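Local coordinates for major royal jelly protein 1 (Apis mellifera, PDB 5YYL), which forms the most abundant protein component of royal jelly, probably nourishes developing bee larvae and binds the sterol 24-methylenecholesterol, at residues Phe40-Gly45 / Gly85-Leu90; Pro106-Ser111 / Leu155-Thr160; Tyr247-Gly252 / Ser268-Thr273; Met261-Tyr266 / Val278-Phe283; Lys358-Leu363 / Tyr377-Ser382. All blocks are in the same frame, centred on the assembly; numbering follows the deposited sequence.

Contact 1. Residues Phe40-Gly45 / Gly85-Leu90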
# COMPACT_ATOMS: atom_id res chain seq x y z
N PHE A 40 -13.60 33.33 -22.65
CA PHE A 40 -14.40 32.54 -21.75
C PHE A 40 -15.64 32.04 -22.45
O PHE A 40 -16.15 32.67 -23.37
CB PHE A 40 -14.75 33.32 -20.49
CG PHE A 40 -13.58 33.47 -19.57
CD1 PHE A 40 -13.34 32.51 -18.59
CD2 PHE A 40 -12.69 34.53 -19.71
CE1 PHE A 40 -12.26 32.63 -17.74
CE2 PHE A 40 -11.60 34.65 -18.87
CZ PHE A 40 -11.39 33.70 -17.89
N ASP A 41 -16.09 30.87 -22.00
CA ASP A 41 -17.28 30.20 -22.50
C ASP A 41 -17.82 29.40 -21.32
O ASP A 41 -17.09 29.17 -20.36
CB ASP A 41 -16.91 29.29 -23.67
CG ASP A 41 -18.12 28.79 -24.45
OD1 ASP A 41 -19.27 29.04 -24.02
OD2 ASP A 41 -17.91 28.15 -25.50
N TYR A 42 -19.08 29.00 -21.39
CA TYR A 42 -19.75 28.36 -20.26
C TYR A 42 -20.34 26.98 -20.61
O TYR A 42 -20.53 26.64 -21.77
CB TYR A 42 -20.84 29.29 -19.72
CG TYR A 42 -20.33 30.66 -19.28
CD1 TYR A 42 -20.30 31.01 -17.93
CD2 TYR A 42 -19.89 31.59 -20.22
CE1 TYR A 42 -19.84 32.26 -17.54
CE2 TYR A 42 -19.41 32.83 -19.83
CZ TYR A 42 -19.39 33.16 -18.49
OH TYR A 42 -18.92 34.39 -18.14
N ASP A 43 -20.61 26.19 -19.57
CA ASP A 43 -21.35 24.94 -19.67
C ASP A 43 -22.84 25.26 -19.49
O ASP A 43 -23.42 25.19 -18.39
CB ASP A 43 -20.86 23.92 -18.61
CG ASP A 43 -21.52 22.54 -18.72
OD1 ASP A 43 -22.73 22.42 -18.45
OD2 ASP A 43 -20.81 21.53 -19.02
N PHE A 44 -23.46 25.59 -20.62
CA PHE A 44 -24.90 25.80 -20.69
C PHE A 44 -25.69 24.48 -20.60
O PHE A 44 -26.84 24.48 -20.17
CB PHE A 44 -25.25 26.52 -21.97
CG PHE A 44 -24.73 27.93 -22.05
CD1 PHE A 44 -23.62 28.25 -22.84
CD2 PHE A 44 -25.38 28.96 -21.39
CE1 PHE A 44 -23.16 29.56 -22.93
CE2 PHE A 44 -24.91 30.27 -21.46
CZ PHE A 44 -23.81 30.57 -22.24
N GLY A 45 -25.05 23.36 -20.97
CA GLY A 45 -25.69 22.03 -21.04
C GLY A 45 -25.21 21.30 -22.29
O GLY A 45 -24.33 20.44 -22.24
N GLY A 85 -23.80 40.53 -22.17
CA GLY A 85 -23.32 39.28 -22.76
C GLY A 85 -22.48 38.40 -21.83
O GLY A 85 -21.55 37.70 -22.28
N VAL A 86 -22.82 38.43 -20.55
CA VAL A 86 -22.11 37.69 -19.52
C VAL A 86 -23.15 36.90 -18.73
O VAL A 86 -23.78 37.45 -17.83
CB VAL A 86 -21.30 38.63 -18.61
CG1 VAL A 86 -20.68 37.84 -17.45
CG2 VAL A 86 -20.21 39.32 -19.42
N PRO A 87 -23.33 35.61 -19.09
CA PRO A 87 -24.41 34.79 -18.53
C PRO A 87 -24.38 34.65 -17.02
O PRO A 87 -25.41 34.82 -16.37
CB PRO A 87 -24.21 33.42 -19.19
CG PRO A 87 -22.84 33.44 -19.76
CD PRO A 87 -22.55 34.86 -20.09
N SER A 88 -23.20 34.34 -16.47
CA SER A 88 -23.02 34.26 -15.02
C SER A 88 -21.80 35.00 -14.57
O SER A 88 -20.82 35.12 -15.33
CB SER A 88 -22.92 32.81 -14.55
OG SER A 88 -22.73 32.75 -13.14
N SER A 89 -21.86 35.50 -13.34
CA SER A 89 -20.76 36.27 -12.76
C SER A 89 -19.90 35.41 -11.86
O SER A 89 -18.69 35.40 -12.02
CB SER A 89 -21.28 37.47 -11.97
OG SER A 89 -20.18 38.28 -11.62
N LEU A 90 -20.53 34.72 -10.91
CA LEU A 90 -19.83 33.81 -10.02
C LEU A 90 -19.77 32.40 -10.64
O LEU A 90 -20.80 31.74 -10.78
CB LEU A 90 -20.53 33.77 -8.66
CG LEU A 90 -19.87 32.91 -7.58
CD1 LEU A 90 -18.42 33.31 -7.36
CD2 LEU A 90 -20.65 33.04 -6.29
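The tip of a proline stands over the face of a tyrosine: CG of P87 is 3.5 Å from the centroid of the Y42 ring, only 11° off the ring normal, a CH-pi contact almost over the ring centre. In this beta-propeller protein it joins two loops: segment 40-45 lies between strand 33-37 and helix 47-56, and the loop segment 85-90 leads into strand 90-94 of a four-stranded antiparallel sheet. The two side chains meet tip to tip without any hydrogen bond between the segments. Y42 carries CG anti to its carbonyl carbon (chi1 -58°), which sends the ring toward P87; proline suits the spot because its compact, rigid ring sets a C-H tip squarely on the aromatic face. F44 meets the same proline, crossing it at about a right angle, with CZ 3.9 Å from P87 CG. W110, from the loop after strand 102-106, also packs on P87. Tyrosine suits position 42 because its hydroxyl is hydrogen-bonded to OD1 of N64, whose ND2 holds the carbonyl of G85. Beyond the ring, the Y42 OH comes to 3.9 Å from CG1 of V86.

Contact 2. Residues Pro106-Ser111 / Leu155-Thr160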
# COMPACT_ATOMS: atom_id res chain seq x y z
N PRO A 106 -21.67 28.15 -13.67
CA PRO A 106 -22.12 29.04 -12.58
C PRO A 106 -22.18 28.39 -11.21
O PRO A 106 -22.59 27.24 -11.10
CB PRO A 106 -23.54 29.40 -13.02
CG PRO A 106 -23.47 29.36 -14.50
CD PRO A 106 -22.59 28.20 -14.83
N TYR A 107 -21.79 29.13 -10.18
CA TYR A 107 -21.83 28.64 -8.80
C TYR A 107 -22.86 29.48 -8.02
O TYR A 107 -22.89 30.70 -8.18
CB TYR A 107 -20.44 28.75 -8.14
CG TYR A 107 -20.34 28.19 -6.74
CD1 TYR A 107 -20.03 26.86 -6.54
CD2 TYR A 107 -20.52 29.00 -5.62
CE1 TYR A 107 -19.90 26.32 -5.26
CE2 TYR A 107 -20.42 28.48 -4.32
CZ TYR A 107 -20.10 27.14 -4.16
OH TYR A 107 -19.99 26.60 -2.90
N PRO A 108 -23.71 28.87 -7.18
CA PRO A 108 -23.85 27.42 -7.00
C PRO A 108 -24.50 26.72 -8.19
O PRO A 108 -24.00 25.70 -8.67
CB PRO A 108 -24.74 27.31 -5.77
CG PRO A 108 -24.41 28.53 -4.97
CD PRO A 108 -24.00 29.61 -5.93
N ASP A 109 -25.61 27.28 -8.66
CA ASP A 109 -26.35 26.81 -9.85
C ASP A 109 -26.69 28.07 -10.66
O ASP A 109 -26.31 29.18 -10.25
CB ASP A 109 -27.63 26.05 -9.42
CG ASP A 109 -28.35 26.69 -8.21
OD1 ASP A 109 -28.73 27.88 -8.29
OD2 ASP A 109 -28.50 26.00 -7.17
N TRP A 110 -27.40 27.92 -11.77
CA TRP A 110 -27.85 29.09 -12.57
C TRP A 110 -28.80 30.08 -11.85
O TRP A 110 -28.94 31.22 -12.30
CB TRP A 110 -28.50 28.62 -13.87
CG TRP A 110 -27.53 28.06 -14.84
CD1 TRP A 110 -27.12 26.76 -14.94
CD2 TRP A 110 -26.83 28.79 -15.87
NE1 TRP A 110 -26.21 26.63 -15.97
CE2 TRP A 110 -26.02 27.86 -16.55
CE3 TRP A 110 -26.81 30.13 -16.27
CZ2 TRP A 110 -25.20 28.23 -17.63
CZ3 TRP A 110 -26.00 30.51 -17.33
CH2 TRP A 110 -25.20 29.56 -18.00
N SER A 111 -29.44 29.66 -10.76
CA SER A 111 -30.30 30.51 -9.91
C SER A 111 -29.68 31.86 -9.52
O SER A 111 -30.38 32.89 -9.49
CB SER A 111 -30.70 29.76 -8.63
N LEU A 155 -22.39 38.43 0.03
CA LEU A 155 -22.90 37.07 0.23
C LEU A 155 -21.87 36.17 0.92
O LEU A 155 -20.69 36.44 0.87
CB LEU A 155 -23.31 36.44 -1.09
CG LEU A 155 -24.30 37.27 -1.90
CD1 LEU A 155 -23.60 38.10 -2.97
CD2 LEU A 155 -25.33 36.33 -2.53
N THR A 156 -22.36 35.10 1.53
CA THR A 156 -21.57 34.17 2.32
C THR A 156 -22.12 32.76 2.16
O THR A 156 -23.08 32.40 2.82
CB THR A 156 -21.61 34.58 3.80
OG1 THR A 156 -20.92 35.82 3.96
CG2 THR A 156 -20.95 33.53 4.70
N PHE A 157 -21.51 31.97 1.28
CA PHE A 157 -21.91 30.58 1.04
C PHE A 157 -21.12 29.60 1.91
O PHE A 157 -19.97 29.85 2.23
CB PHE A 157 -21.67 30.20 -0.42
CG PHE A 157 -22.42 31.07 -1.38
CD1 PHE A 157 -23.69 30.72 -1.80
CD2 PHE A 157 -21.84 32.22 -1.89
CE1 PHE A 157 -24.38 31.51 -2.70
CE2 PHE A 157 -22.53 33.02 -2.79
CZ PHE A 157 -23.80 32.65 -3.20
N ASP A 158 -21.75 28.49 2.30
CA ASP A 158 -21.05 27.39 2.95
C ASP A 158 -20.52 26.48 1.84
O ASP A 158 -21.31 25.86 1.12
CB ASP A 158 -21.97 26.62 3.90
CG ASP A 158 -21.23 25.59 4.76
OD1 ASP A 158 -19.99 25.63 4.86
OD2 ASP A 158 -21.91 24.72 5.37
N LEU A 159 -19.20 26.42 1.72
CA LEU A 159 -18.54 25.64 0.67
C LEU A 159 -18.77 24.15 0.78
O LEU A 159 -18.75 23.45 -0.23
CB LEU A 159 -17.02 25.94 0.61
CG LEU A 159 -16.69 27.34 0.07
CD1 LEU A 159 -15.35 27.80 0.57
CD2 LEU A 159 -16.71 27.37 -1.44
N THR A 160 -19.00 23.67 2.01
CA THR A 160 -19.29 22.24 2.23
C THR A 160 -20.62 21.84 1.58
O THR A 160 -20.72 20.75 1.02
CB THR A 160 -19.34 21.88 3.74
OG1 THR A 160 -20.43 22.56 4.37
CG2 THR A 160 -18.05 22.26 4.47
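Y107 turns the edge of its ring toward the face of F157, an edge-to-face (T-shaped) aromatic pair with centroids 6.0 Å apart and planes at 75°. The nearest side-chain atoms of the two, Y107 CE2 and F157 CG, are 4.4 Å apart, so the pair is a loose one. P108 makes the closer approach to the phenylalanine, crossing it at about a right angle with its CG 3.7 Å from F157 CE1. At the far end of the tyrosine, OH lies 3.7 Å from CD2 of L159, whose side chain crosses that of Y107 at about a right angle. No hydrogen bond joins the segments; carbon surfaces carry the contact, which suits the buried aromatic and leucine residues, with the Y107 hydroxyl at the rim.

Torsions and backbone set up this arrangement. Y107 holds CG anti to its backbone N (chi1 -176°), F157 holds CG anti to its carbonyl carbon, and the peptide bond before P108 is cis, both Y107 and P108 ending up against F157. Further out, Y107 is backbone-bonded to L90 and meets F77 edge-to-face, while F157 is paired with L135 on the adjoining strand and forms another edge-to-face pair with F112. The whole forms a hydrophobic seam between consecutive four-stranded sheets, where the loop leaving strand 102-106 packs on strand 153-158, as expected between neighbouring blades of a beta-propeller.

Contact 3. Residues Tyr247-Gly252 / Ser268-Thr273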
# COMPACT_ATOMS: atom_id res chain seq x y z
N TYR A 247 -3.28 53.47 -21.11
CA TYR A 247 -4.57 54.07 -20.80
C TYR A 247 -4.46 54.88 -19.50
O TYR A 247 -3.38 54.98 -18.90
CB TYR A 247 -5.69 53.00 -20.77
CG TYR A 247 -5.69 52.06 -19.58
CD1 TYR A 247 -6.59 52.25 -18.52
CD2 TYR A 247 -4.82 50.97 -19.51
CE1 TYR A 247 -6.61 51.39 -17.43
CE2 TYR A 247 -4.83 50.11 -18.42
CZ TYR A 247 -5.73 50.33 -17.38
OH TYR A 247 -5.75 49.49 -16.29
N THR A 248 -5.57 55.50 -19.10
CA THR A 248 -5.60 56.44 -17.97
C THR A 248 -6.67 55.99 -16.97
O THR A 248 -7.76 55.56 -17.38
CB THR A 248 -5.82 57.90 -18.49
OG1 THR A 248 -5.27 58.84 -17.56
CG2 THR A 248 -7.30 58.22 -18.76
N ALA A 249 -6.37 56.08 -15.67
CA ALA A 249 -7.30 55.59 -14.63
C ALA A 249 -7.34 56.50 -13.40
O ALA A 249 -6.43 56.47 -12.59
CB ALA A 249 -6.94 54.17 -14.22
N GLN A 250 -8.41 57.28 -13.26
CA GLN A 250 -8.61 58.13 -12.07
C GLN A 250 -9.34 57.33 -10.99
O GLN A 250 -10.52 57.57 -10.72
CB GLN A 250 -9.41 59.39 -12.42
CG GLN A 250 -8.77 60.28 -13.48
CD GLN A 250 -9.56 61.55 -13.73
OE1 GLN A 250 -10.81 61.56 -13.70
NE2 GLN A 250 -8.84 62.65 -13.99
N ASP A 251 -8.63 56.38 -10.38
CA ASP A 251 -9.18 55.50 -9.35
C ASP A 251 -8.26 55.52 -8.12
O ASP A 251 -7.04 55.64 -8.24
CB ASP A 251 -9.32 54.06 -9.87
CG ASP A 251 -10.31 53.95 -11.02
OD1 ASP A 251 -11.50 54.23 -10.82
OD2 ASP A 251 -9.89 53.54 -12.12
N GLY A 252 -8.88 55.40 -6.94
CA GLY A 252 -8.19 55.38 -5.65
C GLY A 252 -8.04 54.00 -5.05
O GLY A 252 -7.70 53.05 -5.75
N SER A 268 -3.25 50.55 -1.75
CA SER A 268 -2.76 51.76 -2.38
C SER A 268 -3.78 52.28 -3.37
O SER A 268 -4.56 51.51 -3.90
CB SER A 268 -1.45 51.49 -3.11
OG SER A 268 -1.59 50.46 -4.06
N PRO A 269 -3.80 53.59 -3.61
CA PRO A 269 -4.66 54.03 -4.72
C PRO A 269 -4.11 53.50 -6.06
O PRO A 269 -2.88 53.35 -6.19
CB PRO A 269 -4.61 55.57 -4.64
CG PRO A 269 -3.89 55.92 -3.38
CD PRO A 269 -3.13 54.72 -2.93
N VAL A 270 -5.01 53.20 -7.00
CA VAL A 270 -4.64 52.65 -8.31
C VAL A 270 -3.71 53.61 -9.04
O VAL A 270 -2.66 53.21 -9.53
CB VAL A 270 -5.89 52.37 -9.20
CG1 VAL A 270 -5.51 52.02 -10.64
CG2 VAL A 270 -6.74 51.26 -8.60
N ALA A 271 -4.11 54.87 -9.10
CA ALA A 271 -3.22 55.90 -9.59
C ALA A 271 -2.35 56.36 -8.42
O ALA A 271 -2.61 57.37 -7.78
CB ALA A 271 -4.02 57.05 -10.17
N SER A 272 -1.30 55.60 -8.17
CA SER A 272 -0.30 55.96 -7.15
C SER A 272 0.87 55.03 -7.32
O SER A 272 0.74 53.97 -7.94
CB SER A 272 -0.85 55.83 -5.72
OG SER A 272 -0.63 54.53 -5.21
N THR A 273 2.01 55.41 -6.76
CA THR A 273 3.19 54.53 -6.76
C THR A 273 3.61 54.22 -5.32
O THR A 273 4.76 53.90 -5.06
CB THR A 273 4.34 55.12 -7.59
OG1 THR A 273 4.85 56.30 -6.96
CG2 THR A 273 3.87 55.43 -9.02
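In this beta-propeller, two segments, each with an inverse gamma turn (centred on Q250 and A271), meet where strand 253-258 starts and strand 264-269 ends. The close part is backbone against backbone. A271 N donates to D251 O at 3.1 Å, almost perfectly straight at 177° and in the plane of the carbonyl. One residue on in the first segment and one back in the second, V270 N reaches G252 O at 3.0 Å from above the carbonyl plane, a more bent bond of 153°. The same G252 O also receives the CA-H of P269, with 3.4 Å between the oxygen and CA. Proline loses little here, since it is its CA, not an N-H, that faces G252; at G252 backbone alone meets P269, whose CB rests 3.7 Å from G252 CA.

The side-chain part is looser. V270, pointing toward the other segment with CG1 anti to its backbone N, leaves that methyl 4.4 Å from CB of A249, while its CB faces CB of D251 at 3.9 Å. Small alanines fit both segments, A271 setting its methyl against the backbone carbonyl of A249. Outward lies exposed Q250, whose side chain heads away from the partner, with Y233 of a nearby loop beside it, and V270 is itself partly exposed. Backbone bonds of A249 with T238 and of A271 with D234 tie both segments to the preceding chain. At the end of the turn, S272 folds back on its own segment, its OG donating to a lone pair of P269 O at 2.7 Å.

Contact 4. Residues Met261-Tyr266 / Val278-Phe283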
# COMPACT_ATOMS: atom_id res chain seq x y z
N MET A 261 -0.11 37.61 9.69
CA MET A 261 0.86 37.67 10.80
C MET A 261 0.85 39.02 11.54
O MET A 261 0.97 39.03 12.75
CB MET A 261 2.27 37.28 10.30
CG MET A 261 3.45 37.98 10.98
SD MET A 261 5.05 37.61 10.20
CE MET A 261 5.01 35.84 10.06
N THR A 262 0.73 40.14 10.82
CA THR A 262 0.77 41.48 11.43
C THR A 262 -0.58 42.18 11.57
O THR A 262 -0.66 43.20 12.27
CB THR A 262 1.70 42.43 10.64
OG1 THR A 262 1.08 42.80 9.41
CG2 THR A 262 3.03 41.78 10.37
N ASN A 263 -1.62 41.68 10.91
CA ASN A 263 -2.94 42.34 10.86
C ASN A 263 -2.96 43.71 10.15
O ASN A 263 -3.92 44.46 10.28
CB ASN A 263 -3.57 42.45 12.27
CG ASN A 263 -3.69 41.10 12.95
OD1 ASN A 263 -4.74 40.49 12.89
ND2 ASN A 263 -2.61 40.63 13.58
N ASN A 264 -1.91 44.02 9.40
CA ASN A 264 -1.91 45.22 8.55
C ASN A 264 -2.70 44.94 7.28
O ASN A 264 -2.45 43.95 6.62
CB ASN A 264 -0.51 45.62 8.17
CG ASN A 264 0.32 46.00 9.36
OD1 ASN A 264 -0.16 46.63 10.31
ND2 ASN A 264 1.59 45.64 9.30
N LEU A 265 -3.68 45.79 6.99
CA LEU A 265 -4.38 45.77 5.71
C LEU A 265 -3.62 46.70 4.76
O LEU A 265 -3.78 47.92 4.80
CB LEU A 265 -5.82 46.24 5.89
CG LEU A 265 -6.66 46.40 4.63
CD1 LEU A 265 -6.84 45.05 3.96
CD2 LEU A 265 -7.99 47.03 5.01
N TYR A 266 -2.77 46.10 3.91
CA TYR A 266 -2.01 46.86 2.91
C TYR A 266 -2.92 47.25 1.76
O TYR A 266 -3.86 46.52 1.46
CB TYR A 266 -0.83 46.05 2.37
CG TYR A 266 0.19 45.73 3.43
CD1 TYR A 266 1.23 46.62 3.71
CD2 TYR A 266 0.13 44.55 4.14
CE1 TYR A 266 2.16 46.34 4.70
CE2 TYR A 266 1.05 44.25 5.11
CZ TYR A 266 2.07 45.13 5.39
OH TYR A 266 2.98 44.82 6.37
N VAL A 278 -3.03 50.12 6.98
CA VAL A 278 -3.69 50.44 8.24
C VAL A 278 -3.69 49.18 9.11
O VAL A 278 -4.05 48.12 8.62
CB VAL A 278 -5.13 50.94 8.01
CG1 VAL A 278 -6.05 49.89 7.39
CG2 VAL A 278 -5.76 51.43 9.29
N ASN A 279 -3.26 49.29 10.36
CA ASN A 279 -3.42 48.16 11.28
C ASN A 279 -4.90 48.04 11.65
O ASN A 279 -5.58 49.05 11.88
CB ASN A 279 -2.56 48.29 12.54
CG ASN A 279 -2.54 47.00 13.35
OD1 ASN A 279 -3.55 46.59 13.95
ND2 ASN A 279 -1.39 46.34 13.37
N THR A 280 -5.37 46.80 11.71
CA THR A 280 -6.78 46.51 11.94
C THR A 280 -7.15 46.27 13.42
O THR A 280 -8.34 46.21 13.74
CB THR A 280 -7.24 45.30 11.11
OG1 THR A 280 -6.42 44.17 11.41
CG2 THR A 280 -7.15 45.61 9.63
N GLU A 281 -6.17 46.13 14.31
CA GLU A 281 -6.46 46.14 15.76
C GLU A 281 -7.22 47.42 16.19
O GLU A 281 -8.05 47.39 17.10
CB GLU A 281 -5.19 45.94 16.60
CG GLU A 281 -4.50 44.60 16.39
N GLN A 282 -6.92 48.52 15.51
CA GLN A 282 -7.69 49.78 15.61
C GLN A 282 -9.21 49.61 15.47
O GLN A 282 -10.00 50.26 16.17
CB GLN A 282 -7.24 50.76 14.52
CG GLN A 282 -5.80 51.25 14.62
CD GLN A 282 -5.50 52.33 13.60
OE1 GLN A 282 -6.11 53.40 13.65
NE2 GLN A 282 -4.57 52.07 12.69
N PHE A 283 -9.62 48.76 14.53
CA PHE A 283 -11.04 48.51 14.24
C PHE A 283 -11.68 47.54 15.26
O PHE A 283 -12.89 47.58 15.43
CB PHE A 283 -11.22 48.00 12.80
CG PHE A 283 -10.54 48.85 11.76
CD1 PHE A 283 -9.63 48.29 10.87
CD2 PHE A 283 -10.79 50.21 11.68
CE1 PHE A 283 -9.00 49.07 9.91
CE2 PHE A 283 -10.16 50.99 10.73
CZ PHE A 283 -9.26 50.42 9.84
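Strands 264-269 and 275-279 form an antiparallel hairpin, and this contact is the end of it remote from the connecting turn. L265 and V278 are a hydrogen-bonded pair: L265 N donates to V278 O at 2.9 Å and V278 N to L265 O at 3.2 Å. N264 and N279 follow as a non-hydrogen-bonded pair. The ladder closes on N263 O, gripped twice by T280, through its backbone N at 3.1 Å and through OG1 at 2.8 Å, the hydroxyl lying on a lone pair of the carbonyl. N263 has positive backbone angles (phi 64°), a conformation asparagine tolerates well, and T262 supports the bend with an ST turn, its OG1 accepting from N264 N while the same OG1 is hydrogen-bonded to OE2 of E332.

The two asparagines of the pair differ in use. N279, with CG anti to its backbone N, turns OD1 to the N-H of E281 at 2.7 Å, a capping bond for the helix that follows, while ND2 makes a weak bond to N264 OD1, the amide planes nearly perpendicular at 82°. Asparagine suits the site because one group both accepts and donates. On the other face, L265 and V278 lie side by side, L265 CB 4.0 Å from V278 CG1, and T280 CG2 continues this apolar surface.

L265 packs on M256 of neighbouring strand 253-258 and on A189 and Y204 of the preceding four-stranded sheet; T280 also touches Y204. Helix 281-284 continues the boundary, F283 resting on M202 of strand 201-207.

Contact 5. Residues Lys358-Leu363 / Tyr377-Ser382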
# COMPACT_ATOMS: atom_id res chain seq x y z
N LYS A 358 -3.99 35.09 -4.84
CA LYS A 358 -4.34 34.43 -3.60
C LYS A 358 -3.20 33.50 -3.20
O LYS A 358 -2.45 33.05 -4.06
CB LYS A 358 -5.63 33.62 -3.75
CG LYS A 358 -6.82 34.39 -4.30
CD LYS A 358 -7.35 35.37 -3.28
CE LYS A 358 -8.40 36.30 -3.88
NZ LYS A 358 -9.70 35.58 -4.09
N ILE A 359 -3.08 33.21 -1.91
CA ILE A 359 -2.10 32.27 -1.42
C ILE A 359 -2.77 31.21 -0.58
O ILE A 359 -3.52 31.50 0.33
CB ILE A 359 -0.94 32.97 -0.65
CG1 ILE A 359 -0.10 33.77 -1.65
CG2 ILE A 359 -0.06 31.95 0.08
CD1 ILE A 359 1.11 34.47 -1.09
N LYS A 360 -2.45 29.96 -0.90
CA LYS A 360 -3.02 28.78 -0.27
C LYS A 360 -1.91 27.95 0.32
O LYS A 360 -0.78 28.05 -0.11
CB LYS A 360 -3.76 27.96 -1.35
CG LYS A 360 -4.88 28.73 -2.06
CD LYS A 360 -6.09 28.97 -1.14
CE LYS A 360 -6.92 30.16 -1.62
NZ LYS A 360 -8.20 30.25 -0.88
N GLU A 361 -2.24 27.15 1.32
CA GLU A 361 -1.33 26.16 1.90
C GLU A 361 -1.68 24.77 1.37
O GLU A 361 -2.86 24.42 1.24
CB GLU A 361 -1.44 26.18 3.42
CG GLU A 361 -0.93 27.44 4.07
CD GLU A 361 -1.24 27.44 5.55
OE1 GLU A 361 -0.27 27.41 6.35
OE2 GLU A 361 -2.44 27.43 5.92
N ALA A 362 -0.67 23.96 1.09
CA ALA A 362 -0.88 22.60 0.61
C ALA A 362 -1.63 21.81 1.67
O ALA A 362 -1.47 22.08 2.85
CB ALA A 362 0.45 21.92 0.29
N LEU A 363 -2.47 20.87 1.24
CA LEU A 363 -3.32 20.07 2.13
C LEU A 363 -3.09 18.59 1.84
O LEU A 363 -2.55 18.25 0.79
CB LEU A 363 -4.80 20.42 1.90
CG LEU A 363 -5.36 21.77 2.42
CD1 LEU A 363 -6.70 22.07 1.78
CD2 LEU A 363 -5.48 21.73 3.93
N TYR A 377 1.66 28.27 -1.65
CA TYR A 377 1.75 28.57 -3.08
C TYR A 377 0.82 29.70 -3.47
O TYR A 377 -0.20 29.93 -2.81
CB TYR A 377 1.44 27.32 -3.93
CG TYR A 377 0.07 26.71 -3.74
CD1 TYR A 377 -0.19 25.81 -2.71
CD2 TYR A 377 -0.97 27.00 -4.63
CE1 TYR A 377 -1.45 25.25 -2.55
CE2 TYR A 377 -2.24 26.42 -4.48
CZ TYR A 377 -2.48 25.56 -3.45
OH TYR A 377 -3.73 25.01 -3.30
N ILE A 378 1.16 30.36 -4.57
CA ILE A 378 0.45 31.56 -5.01
C ILE A 378 -0.28 31.30 -6.32
O ILE A 378 0.28 30.65 -7.20
CB ILE A 378 1.43 32.74 -5.15
CG1 ILE A 378 0.68 34.07 -5.22
CG2 ILE A 378 2.33 32.60 -6.39
CD1 ILE A 378 1.61 35.26 -5.16
N LEU A 379 -1.52 31.78 -6.43
CA LEU A 379 -2.31 31.75 -7.66
C LEU A 379 -2.43 33.17 -8.19
O LEU A 379 -2.79 34.08 -7.46
CB LEU A 379 -3.72 31.23 -7.35
CG LEU A 379 -3.86 29.83 -6.74
CD1 LEU A 379 -5.25 29.61 -6.19
CD2 LEU A 379 -3.49 28.78 -7.78
N VAL A 380 -2.17 33.36 -9.47
CA VAL A 380 -2.15 34.69 -10.08
C VAL A 380 -3.08 34.75 -11.30
O VAL A 380 -2.88 34.00 -12.25
CB VAL A 380 -0.73 35.06 -10.53
CG1 VAL A 380 -0.69 36.47 -11.10
CG2 VAL A 380 0.24 34.92 -9.36
N LEU A 381 -4.09 35.61 -11.26
CA LEU A 381 -4.91 35.92 -12.44
C LEU A 381 -4.27 37.08 -13.14
O LEU A 381 -4.09 38.14 -12.55
CB LEU A 381 -6.36 36.31 -12.10
CG LEU A 381 -7.21 36.76 -13.30
CD1 LEU A 381 -7.38 35.64 -14.30
CD2 LEU A 381 -8.57 37.24 -12.84
N SER A 382 -3.94 36.87 -14.40
CA SER A 382 -3.32 37.87 -15.21
C SER A 382 -4.11 37.93 -16.51
O SER A 382 -3.80 37.26 -17.50
CB SER A 382 -1.89 37.46 -15.43
OG SER A 382 -1.37 38.10 -16.55
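Strands 353-361 and 373-383 run antiparallel, their local axes 4.7 Å apart at closest approach and 149° between directions, with K358-L379 and K360-Y377 as hydrogen-bonded pairs flanking the non-hydrogen-bonded pair I359-I378, held by four backbone bonds, the shortest from L379 N to K358 O at 2.8 Å.

On one face the Y377 ring is swung across to the neighbouring strand, with CG in the crowded position between its backbone N and carbonyl carbon (chi1 60°). It thereby lies against K360, whose CB sits over the ring face 3.9 Å from the centroid, a CH-pi contact in which K360 CB comes 3.4 Å from Y377 CZ. The aliphatic stem of a lysine suits this place: it covers the aromatic ring, bends at chi2, and carries its charge onward. K360 CG also lies 4.2 Å from CD1 of L379. On the opposite face I359 and I378 cross obliquely, CG1 to CG1 at 3.7 Å; beta-branched residues are at home in such an extended pair.

NZ of both K358 and K360 forms salt bridges with D70, a shared carboxylate that probably tempers the two nearby positive charges. D70 belongs to strand 65-72 of the adjoining sheet, so the lysine face looks onto the next blade. Strand 373-383 pairs on its far side with strand 400-406, which in turn meets strand 33-37 from near the N-terminus; sharing a sheet between early and late strands is the classic closure of a beta-propeller.

Contacts 1 and 2 touch, their centres 15 Å apart: F44 packs on W110 and L90 O meets Y107 N at 2.9 Å, so the two contacts are continuous. Contacts 3 and 4 use the two ends of strand 264-269, with centres 23 Å apart, and lie in one blade. Contact 5 is set off from these, its nearest atoms about 6 Å from contact 1 and about 11 Å from contact 4. It is the one close to the sterol: the side chain of A362 is about 5 Å from the bound ligand and about 7 Å from that of P364, which binds it. The side chain of V86 in contact 1 lies about 10 Å from an N-acetylglucosamine of an attached glycan.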